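Local coordinates for fatty-acid-binding protein 1 (PDB 4DOO), which binds fatty acids, preferring saturated ones, and may take part in alpha-linolenic acid metabolism in the chloroplast, at residues 5-10 and 25-30; 12-17 and 88-93; 144-149 and 156-161. All coordinates share one frame; numbering follows the deposited sequence.

Interaction 1 of 3, residues 5-10 and 25-30; sequences VVEPKT and LGVGLR. With DAO (lauric acid), chain C.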
loop_
_atom_site.group_PDB
_atom_site.type_symbol
_atom_site.label_atom_id
_atom_site.label_comp_id
_atom_site.label_asym_id
_atom_site.label_seq_id
_atom_site.Cartn_x
_atom_site.Cartn_y
_atom_site.Cartn_z
ATOM N N VAL A 5 -2.771 -10.339 12.924
ATOM C CA VAL A 5 -1.398 -10.674 12.592
ATOM C C VAL A 5 -0.505 -9.601 13.203
ATOM O O VAL A 5 -0.712 -8.407 12.991
ATOM C CB VAL A 5 -1.182 -10.708 11.066
ATOM C CG1 VAL A 5 0.270 -11.018 10.752
ATOM C CG2 VAL A 5 -2.098 -11.756 10.440
ATOM N N VAL A 6 0.486 -10.032 13.970
ATOM C CA VAL A 6 1.386 -9.095 14.619
ATOM C C VAL A 6 2.694 -8.935 13.868
ATOM O O VAL A 6 3.313 -9.920 13.466
ATOM C CB VAL A 6 1.717 -9.550 16.055
ATOM C CG1 VAL A 6 2.685 -8.568 16.705
ATOM C CG2 VAL A 6 0.444 -9.661 16.868
ATOM N N GLU A 7 3.110 -7.691 13.666
ATOM C CA GLU A 7 4.379 -7.435 13.009
ATOM C C GLU A 7 5.350 -7.600 14.178
ATOM O O GLU A 7 5.362 -6.790 15.104
ATOM C CB GLU A 7 4.414 -6.012 12.454
ATOM C CG GLU A 7 5.591 -5.715 11.552
ATOM C CD GLU A 7 6.917 -5.775 12.278
ATOM O OE1 GLU A 7 7.718 -6.688 11.986
ATOM O OE2 GLU A 7 7.156 -4.907 13.145
ATOM N N PRO A 8 6.167 -8.664 14.154
ATOM C CA PRO A 8 7.141 -8.971 15.207
ATOM C C PRO A 8 8.059 -7.863 15.720
ATOM O O PRO A 8 8.079 -7.587 16.920
ATOM C CB PRO A 8 7.923 -10.152 14.621
ATOM C CG PRO A 8 7.814 -9.939 13.147
ATOM C CD PRO A 8 6.372 -9.544 12.991
ATOM N N LYS A 9 8.816 -7.236 14.828
ATOM C CA LYS A 9 9.750 -6.199 15.247
ATOM C C LYS A 9 9.143 -5.046 16.033
ATOM O O LYS A 9 9.743 -4.576 16.997
ATOM C CB LYS A 9 10.512 -5.628 14.051
ATOM C CG LYS A 9 11.620 -4.668 14.474
ATOM C CD LYS A 9 12.460 -4.187 13.308
ATOM C CE LYS A 9 13.634 -3.353 13.803
ATOM N NZ LYS A 9 14.412 -2.761 12.680
ATOM N N THR A 10 7.959 -4.596 15.626
ATOM C CA THR A 10 7.295 -3.475 16.290
ATOM C C THR A 10 6.213 -3.896 17.278
ATOM O O THR A 10 5.908 -3.167 18.217
ATOM C CB THR A 10 6.645 -2.525 15.263
ATOM O OG1 THR A 10 5.599 -3.216 14.574
ATOM C CG2 THR A 10 7.672 -2.049 14.253
ATOM N N LEU A 25 -2.818 -9.663 3.159
ATOM C CA LEU A 25 -1.936 -10.562 2.422
ATOM C C LEU A 25 -0.452 -10.379 2.734
ATOM O O LEU A 25 0.364 -11.270 2.487
ATOM C CB LEU A 25 -2.165 -10.392 0.918
ATOM C CG LEU A 25 -3.601 -10.590 0.424
ATOM C CD1 LEU A 25 -3.647 -10.353 -1.074
ATOM C CD2 LEU A 25 -4.086 -12.001 0.755
ATOM N N GLY A 26 -0.093 -9.224 3.273
ATOM C CA GLY A 26 1.302 -8.989 3.594
ATOM C C GLY A 26 1.480 -7.892 4.622
ATOM O O GLY A 26 0.709 -6.936 4.656
ATOM N N VAL A 27 2.498 -8.038 5.462
ATOM C CA VAL A 27 2.793 -7.051 6.494
ATOM C C VAL A 27 4.274 -6.711 6.436
ATOM O O VAL A 27 5.116 -7.604 6.364
ATOM C CB VAL A 27 2.445 -7.601 7.893
ATOM C CG1 VAL A 27 2.923 -6.634 8.977
ATOM C CG2 VAL A 27 0.945 -7.805 7.997
ATOM N N GLY A 28 4.591 -5.420 6.469
ATOM C CA GLY A 28 5.980 -5.008 6.408
ATOM C C GLY A 28 6.297 -3.740 7.180
ATOM O O GLY A 28 5.445 -3.195 7.889
ATOM N N LEU A 29 7.536 -3.276 7.037
ATOM C CA LEU A 29 8.000 -2.068 7.706
ATOM C C LEU A 29 8.602 -1.103 6.694
ATOM O O LEU A 29 9.324 -1.515 5.782
ATOM C CB LEU A 29 9.068 -2.408 8.754
ATOM C CG LEU A 29 8.699 -3.280 9.954
ATOM C CD1 LEU A 29 9.925 -3.430 10.851
ATOM C CD2 LEU A 29 7.549 -2.647 10.729
ATOM N N ARG A 30 8.287 0.177 6.857
ATOM C CA ARG A 30 8.814 1.227 5.997
ATOM C C ARG A 30 9.893 1.865 6.854
ATOM O O ARG A 30 9.601 2.442 7.906
ATOM C CB ARG A 30 7.720 2.248 5.667
ATOM C CG ARG A 30 8.044 3.251 4.558
ATOM C CD ARG A 30 8.887 4.434 5.021
ATOM N NE ARG A 30 8.809 5.527 4.050
ATOM C CZ ARG A 30 9.851 6.226 3.616
ATOM N NH1 ARG A 30 11.070 5.956 4.064
ATOM N NH2 ARG A 30 9.673 7.196 2.726
HETATM O O1 DAO C . 7.060 7.755 1.816
HETATM O O2 DAO C . 6.327 6.117 3.097
HETATM C C1 DAO C . 6.174 6.936 2.160
HETATM C C2 DAO C . 4.854 6.947 1.421
HETATM C C3 DAO C . 3.756 7.462 2.336
HETATM C C4 DAO C . 2.444 7.668 1.564
HETATM C C5 DAO C . 1.272 7.890 2.521
HETATM C C6 DAO C . 1.213 9.336 3.006
HETATM C C7 DAO C . 0.524 9.441 4.357
HETATM C C8 DAO C . 0.880 10.761 5.023
HETATM C C9 DAO C . 0.340 10.826 6.440
HETATM C C10 DAO C . 0.636 12.190 7.058
HETATM C C11 DAO C . -0.421 12.553 8.095
HETATM C C12 DAO C . -0.015 13.793 8.861
#

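Interaction 2 of 3, residues 12-17 and 88-93; sequences FSFPAS and TIRLQI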
loop_
_atom_site.group_PDB
_atom_site.type_symbol
_atom_site.label_atom_id
_atom_site.label_comp_id
_atom_site.label_asym_id
_atom_site.label_seq_id
_atom_site.Cartn_x
_atom_site.Cartn_y
_atom_site.Cartn_z
ATOM N N PHE A 12 3.138 -4.244 16.476
ATOM C CA PHE A 12 1.851 -3.724 16.014
ATOM C C PHE A 12 0.984 -4.816 15.396
ATOM O O PHE A 12 1.479 -5.695 14.692
ATOM C CB PHE A 12 2.060 -2.579 15.017
ATOM C CG PHE A 12 2.625 -1.328 15.643
ATOM C CD1 PHE A 12 2.432 -0.091 15.045
ATOM C CD2 PHE A 12 3.340 -1.387 16.836
ATOM C CE1 PHE A 12 2.935 1.072 15.626
ATOM C CE2 PHE A 12 3.849 -0.228 17.425
ATOM C CZ PHE A 12 3.643 1.003 16.817
ATOM N N SER A 13 -0.315 -4.746 15.666
ATOM C CA SER A 13 -1.259 -5.743 15.181
ATOM C C SER A 13 -2.140 -5.267 14.029
ATOM O O SER A 13 -2.558 -4.108 13.984
ATOM C CB SER A 13 -2.142 -6.205 16.343
ATOM O OG SER A 13 -3.093 -7.163 15.921
ATOM N N PHE A 14 -2.408 -6.180 13.102
ATOM C CA PHE A 14 -3.251 -5.912 11.939
ATOM C C PHE A 14 -4.324 -6.992 11.842
ATOM O O PHE A 14 -4.025 -8.181 11.933
ATOM C CB PHE A 14 -2.427 -5.941 10.650
ATOM C CG PHE A 14 -1.445 -4.817 10.528
ATOM C CD1 PHE A 14 -1.782 -3.653 9.847
ATOM C CD2 PHE A 14 -0.177 -4.920 11.097
ATOM C CE1 PHE A 14 -0.868 -2.607 9.732
ATOM C CE2 PHE A 14 0.738 -3.880 10.987
ATOM C CZ PHE A 14 0.392 -2.723 10.302
ATOM N N PRO A 15 -5.589 -6.593 11.647
ATOM C CA PRO A 15 -6.655 -7.593 11.540
ATOM C C PRO A 15 -6.465 -8.452 10.291
ATOM O O PRO A 15 -5.998 -7.970 9.258
ATOM C CB PRO A 15 -7.922 -6.744 11.487
ATOM C CG PRO A 15 -7.454 -5.469 10.832
ATOM C CD PRO A 15 -6.125 -5.226 11.520
ATOM N N ALA A 16 -6.820 -9.727 10.397
ATOM C CA ALA A 16 -6.682 -10.668 9.287
ATOM C C ALA A 16 -7.539 -10.263 8.090
ATOM O O ALA A 16 -7.295 -10.696 6.960
ATOM C CB ALA A 16 -7.059 -12.073 9.752
ATOM N N SER A 17 -8.548 -9.436 8.340
ATOM C CA SER A 17 -9.418 -8.977 7.274
ATOM C C SER A 17 -10.147 -7.724 7.708
ATOM O O SER A 17 -10.214 -7.415 8.899
ATOM C CB SER A 17 -10.437 -10.060 6.903
ATOM O OG SER A 17 -11.320 -10.332 7.980
ATOM N N THR A 88 -6.475 -2.056 0.371
ATOM C CA THR A 88 -6.275 -1.146 1.487
ATOM C C THR A 88 -4.843 -1.292 1.974
ATOM O O THR A 88 -4.320 -2.406 2.065
ATOM C CB THR A 88 -7.212 -1.459 2.682
ATOM O OG1 THR A 88 -8.569 -1.201 2.315
ATOM C CG2 THR A 88 -6.856 -0.577 3.885
ATOM N N ILE A 89 -4.210 -0.158 2.248
ATOM C CA ILE A 89 -2.860 -0.141 2.794
ATOM C C ILE A 89 -3.047 0.536 4.147
ATOM O O ILE A 89 -3.367 1.721 4.208
ATOM C CB ILE A 89 -1.880 0.725 1.959
ATOM C CG1 ILE A 89 -1.763 0.182 0.534
ATOM C CG2 ILE A 89 -0.512 0.748 2.636
ATOM C CD1 ILE A 89 -1.261 -1.244 0.463
ATOM N N ARG A 90 -2.898 -0.219 5.227
ATOM C CA ARG A 90 -3.040 0.364 6.555
ATOM C C ARG A 90 -1.668 0.644 7.143
ATOM O O ARG A 90 -0.834 -0.259 7.258
ATOM C CB ARG A 90 -3.819 -0.573 7.481
ATOM C CG ARG A 90 -3.763 -0.158 8.947
ATOM C CD ARG A 90 -4.787 -0.920 9.771
ATOM N NE ARG A 90 -6.146 -0.594 9.346
ATOM C CZ ARG A 90 -7.243 -1.072 9.920
ATOM N NH1 ARG A 90 -7.147 -1.902 10.953
ATOM N NH2 ARG A 90 -8.436 -0.719 9.461
ATOM N N LEU A 91 -1.432 1.906 7.496
ATOM C CA LEU A 91 -0.163 2.318 8.080
ATOM C C LEU A 91 -0.365 2.589 9.561
ATOM O O LEU A 91 -1.378 3.162 9.952
ATOM C CB LEU A 91 0.353 3.614 7.439
ATOM C CG LEU A 91 0.639 3.714 5.945
ATOM C CD1 LEU A 91 -0.664 3.756 5.173
ATOM C CD2 LEU A 91 1.448 4.976 5.677
ATOM N N GLN A 92 0.599 2.170 10.374
ATOM C CA GLN A 92 0.567 2.419 11.813
ATOM C C GLN A 92 1.927 3.011 12.159
ATOM O O GLN A 92 2.957 2.339 12.040
ATOM C CB GLN A 92 0.323 1.126 12.595
ATOM C CG GLN A 92 -1.086 0.577 12.426
ATOM C CD GLN A 92 -1.354 -0.603 13.333
ATOM O OE1 GLN A 92 -1.350 -0.470 14.556
ATOM N NE2 GLN A 92 -1.582 -1.766 12.738
ATOM N N ILE A 93 1.923 4.275 12.572
ATOM C CA ILE A 93 3.152 4.995 12.888
ATOM C C ILE A 93 3.942 4.397 14.042
ATOM O O ILE A 93 3.420 4.229 15.144
ATOM C CB ILE A 93 2.854 6.490 13.193
ATOM C CG1 ILE A 93 2.060 7.106 12.037
ATOM C CG2 ILE A 93 4.156 7.263 13.404
ATOM C CD1 ILE A 93 2.746 7.007 10.685
HETATM O O HOH W 1 -1.245 -2.251 16.737
HETATM O O HOH W 2 -4.793 -2.341 12.946
#

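Interaction 3 of 3, residues 144-149 and 156-161; sequences STIDLT and LSVAIE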
loop_
_atom_site.group_PDB
_atom_site.type_symbol
_atom_site.label_atom_id
_atom_site.label_comp_id
_atom_site.label_asym_id
_atom_site.label_seq_id
_atom_site.Cartn_x
_atom_site.Cartn_y
_atom_site.Cartn_z
ATOM N N SER A 144 -0.510 6.273 15.420
ATOM C CA SER A 144 -1.542 6.853 14.558
ATOM C C SER A 144 -1.773 5.835 13.444
ATOM O O SER A 144 -0.833 5.161 13.022
ATOM C CB SER A 144 -1.068 8.171 13.931
ATOM O OG SER A 144 -0.798 9.155 14.915
ATOM N N THR A 145 -3.013 5.716 12.979
ATOM C CA THR A 145 -3.335 4.773 11.911
ATOM C C THR A 145 -3.879 5.513 10.693
ATOM O O THR A 145 -4.793 6.330 10.809
ATOM C CB THR A 145 -4.400 3.742 12.357
ATOM O OG1 THR A 145 -3.878 2.936 13.420
ATOM C CG2 THR A 145 -4.789 2.838 11.197
ATOM N N ILE A 146 -3.304 5.233 9.529
ATOM C CA ILE A 146 -3.748 5.856 8.288
ATOM C C ILE A 146 -4.136 4.748 7.329
ATOM O O ILE A 146 -3.385 3.789 7.143
ATOM C CB ILE A 146 -2.635 6.693 7.616
ATOM C CG1 ILE A 146 -2.169 7.813 8.550
ATOM C CG2 ILE A 146 -3.142 7.273 6.301
ATOM C CD1 ILE A 146 -1.268 7.341 9.675
ATOM N N ASP A 147 -5.313 4.878 6.727
ATOM C CA ASP A 147 -5.789 3.886 5.775
ATOM C C ASP A 147 -5.872 4.461 4.369
ATOM O O ASP A 147 -6.645 5.389 4.113
ATOM C CB ASP A 147 -7.170 3.367 6.189
ATOM C CG ASP A 147 -7.092 2.215 7.166
ATOM O OD1 ASP A 147 -5.967 1.828 7.551
ATOM O OD2 ASP A 147 -8.161 1.688 7.546
ATOM N N LEU A 148 -5.064 3.916 3.465
ATOM C CA LEU A 148 -5.071 4.342 2.073
ATOM C C LEU A 148 -5.853 3.265 1.340
ATOM O O LEU A 148 -5.478 2.091 1.367
ATOM C CB LEU A 148 -3.647 4.403 1.507
ATOM C CG LEU A 148 -2.577 5.186 2.272
ATOM C CD1 LEU A 148 -1.225 4.987 1.589
ATOM C CD2 LEU A 148 -2.943 6.657 2.323
ATOM N N THR A 149 -6.947 3.639 0.694
ATOM C CA THR A 149 -7.722 2.630 -0.008
ATOM C C THR A 149 -7.943 2.910 -1.485
ATOM O O THR A 149 -8.110 4.055 -1.906
ATOM C CB THR A 149 -9.100 2.416 0.652
ATOM O OG1 THR A 149 -9.876 3.614 0.550
ATOM C CG2 THR A 149 -8.932 2.047 2.119
ATOM N N LEU A 156 -8.617 6.919 -5.100
ATOM C CA LEU A 156 -7.793 6.806 -3.900
ATOM C C LEU A 156 -8.425 7.550 -2.733
ATOM O O LEU A 156 -8.596 8.764 -2.790
ATOM C CB LEU A 156 -6.399 7.381 -4.147
ATOM C CG LEU A 156 -5.510 7.342 -2.901
ATOM C CD1 LEU A 156 -4.870 5.970 -2.788
ATOM C CD2 LEU A 156 -4.449 8.420 -2.985
ATOM N N SER A 157 -8.769 6.823 -1.677
ATOM C CA SER A 157 -9.366 7.441 -0.501
ATOM C C SER A 157 -8.446 7.297 0.701
ATOM O O SER A 157 -7.765 6.281 0.852
ATOM C CB SER A 157 -10.721 6.805 -0.194
ATOM O OG SER A 157 -11.630 7.028 -1.256
ATOM N N VAL A 158 -8.436 8.316 1.550
ATOM C CA VAL A 158 -7.594 8.315 2.739
ATOM C C VAL A 158 -8.384 8.586 4.011
ATOM O O VAL A 158 -9.210 9.499 4.067
ATOM C CB VAL A 158 -6.486 9.388 2.643
ATOM C CG1 VAL A 158 -5.596 9.328 3.886
ATOM C CG2 VAL A 158 -5.666 9.179 1.379
ATOM N N ALA A 159 -8.113 7.784 5.034
ATOM C CA ALA A 159 -8.756 7.936 6.325
ATOM C C ALA A 159 -7.660 7.976 7.381
ATOM O O ALA A 159 -6.714 7.181 7.343
ATOM C CB ALA A 159 -9.701 6.777 6.585
ATOM N N ILE A 160 -7.776 8.918 8.310
ATOM C CA ILE A 160 -6.797 9.069 9.380
ATOM C C ILE A 160 -7.507 8.865 10.714
ATOM O O ILE A 160 -8.513 9.517 11.002
ATOM C CB ILE A 160 -6.139 10.470 9.328
ATOM C CG1 ILE A 160 -5.397 10.637 7.999
ATOM C CG2 ILE A 160 -5.166 10.641 10.486
ATOM C CD1 ILE A 160 -4.737 11.993 7.821
ATOM N N GLU A 161 -6.984 7.938 11.513
ATOM C CA GLU A 161 -7.558 7.602 12.811
ATOM C C GLU A 161 -9.047 7.284 12.689
ATOM O O GLU A 161 -9.844 7.628 13.562
ATOM C CB GLU A 161 -7.331 8.742 13.812
ATOM C CG GLU A 161 -5.864 8.954 14.195
ATOM C CD GLU A 161 -5.278 7.801 15.008
ATOM O OE1 GLU A 161 -5.340 6.639 14.553
ATOM O OE2 GLU A 161 -4.747 8.060 16.108
HETATM O O HOH W 3 -4.550 4.156 15.523
#

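Interaction 1 of 3, residues 5-10 and 25-30
E7 lays a buried carboxylate on the methyls of L29, an unusual bed for a charged group: OE2 is 3.3 Å from L29 CD2, and the two side chains cross at about a right angle. The charge is answered from within residues 5-10. T10 OG1 donates to the anti lone pair of OE2 at 2.7 Å, T10 N reaches the same oxygen on its syn side, and K9 N meets OE1 from above the carboxylate plane. With E7 CG anti to its backbone N (chi1 -170°), that carbon rests 3.8 Å from V27 CG1. T10 CG2 meets L29 CD2 tip to tip at 3.6 Å, and the extended K9 chain passes L29 CD1 before its ammonium pairs with D41. An alanine in place of E7 would probably leave T10 OG1 and two backbone N-H groups without their acceptor. One residue beyond L29, R30 grips lauric acid with two nearly straight bonds, NE to O2 (2.7 Å) and NH2 to O1 (2.8 Å); Y43 and S110 also bind this ligand. In the sheet, strand 13-18 lies between strands 5-6 and 22-33, strand 39-50 follows on the far side of 22-33, and helix 189-202 packs on L25.

Interaction 2 of 3, residues 12-17 and 88-93
Two strands that are not neighbours in the antiparallel sheet of the chalcone-isomerase fold touch here, Q92 and R90 of 88-93 against F12, S13, F14 and P15 of 12-17. They run roughly antiparallel, but strands 22-33 and 39-50 separate them in the sheet order, and side chains meet each other and backbone atoms with no backbone ladder. Q92 is the centre of it. With CD anti to CA (chi2 -173°) its chain is extended, and NE2 donates to S13 O at 2.8 Å from above the carbonyl plane, in a fairly straight bond (162°). The same nitrogen sits 3.1 Å above the F14 ring, over its centre, with the amide and ring planes 66° apart. A water joins the other end of the amide, donating to OE1 at 2.8 Å and accepting from S13 N, so both polar atoms of the amide tie to the backbone of S13. F12 presents its edge: Q92 CB lies 3.5 Å from CD1, and I93 O lies 3.2 Å from CE1. R90 O likewise approaches the rim of F14, 3.4 Å from CE1. R90 NH1 touches P15 CD tip to tip at 3.5 Å and donates to a second water, which in turn donates to S13 O, while R90 NE is held by D147. F14 also packs on L24, V27, A44 and Y48 of the two intervening strands. Side chains packed between the N-terminal segment and a strand further across a large antiparallel sheet are consistent with the open-faced beta-sandwich of chalcone isomerases.

Interaction 3 of 3, residues 144-149 and 156-161
E161 turns one face of its carboxylate to the backbone of T145: T145 N donates to OE1 at 3.0 Å from well above the plane, 63° out of it. A water donates to OE1 as well, and OE2 lies 3.8 Å from S144 CA. This carboxylate closes the open end of a beta hairpin, in which strand 145-151 turns back as strand 155-160 within the sheet of the chalcone-isomerase fold. Paired backbone bonds join D147 with A159 and T149 with S157, while E161 N alone returns a bond to T145 O. On the face that carries I146, L148, V158 and I160 the chains are apolar. L148 CD2 touches V158 CG2 at 3.8 Å, the two side chains side by side and pointing the same way, and I146 CG2 meets V158 CG1 at 4.0 Å. L148 also lines the lauric acid pocket, and F134 covers V158 and I160. The other face bears D147, A159, T149 and S157, where the D147 carboxylate leads off to a salt bridge with R90. S157 OG and T149 OG1 each bond to the D151 carboxylate; with OG1 between the backbone N and the carbonyl carbon (chi1 64°), T149 OG1 lies 3.4 Å from S157 CB.

Overall arrangement
All three contacts reach one antiparallel sheet, but only interaction 3 is a regular strand pair, with a ladder of backbone bonds and an apolar face toward the ligand. Interactions 1 and 2 join N-terminal segments to strands not next to them in the sheet: a carboxylate on leucine methyls in the first, an amide, rings and waters in the second. V5 bonds, and E7 probably bonds, to the backbone of F14 and F12. Interactions 2 and 3 adjoin through I89 with L148 and L91 with I146. R30 and L148 both touch bound lauric acid. Interaction 3 has half its touching residues buried; interaction 1 has V5 and K9 exposed, and in interaction 2 only F14 and I93 are buried.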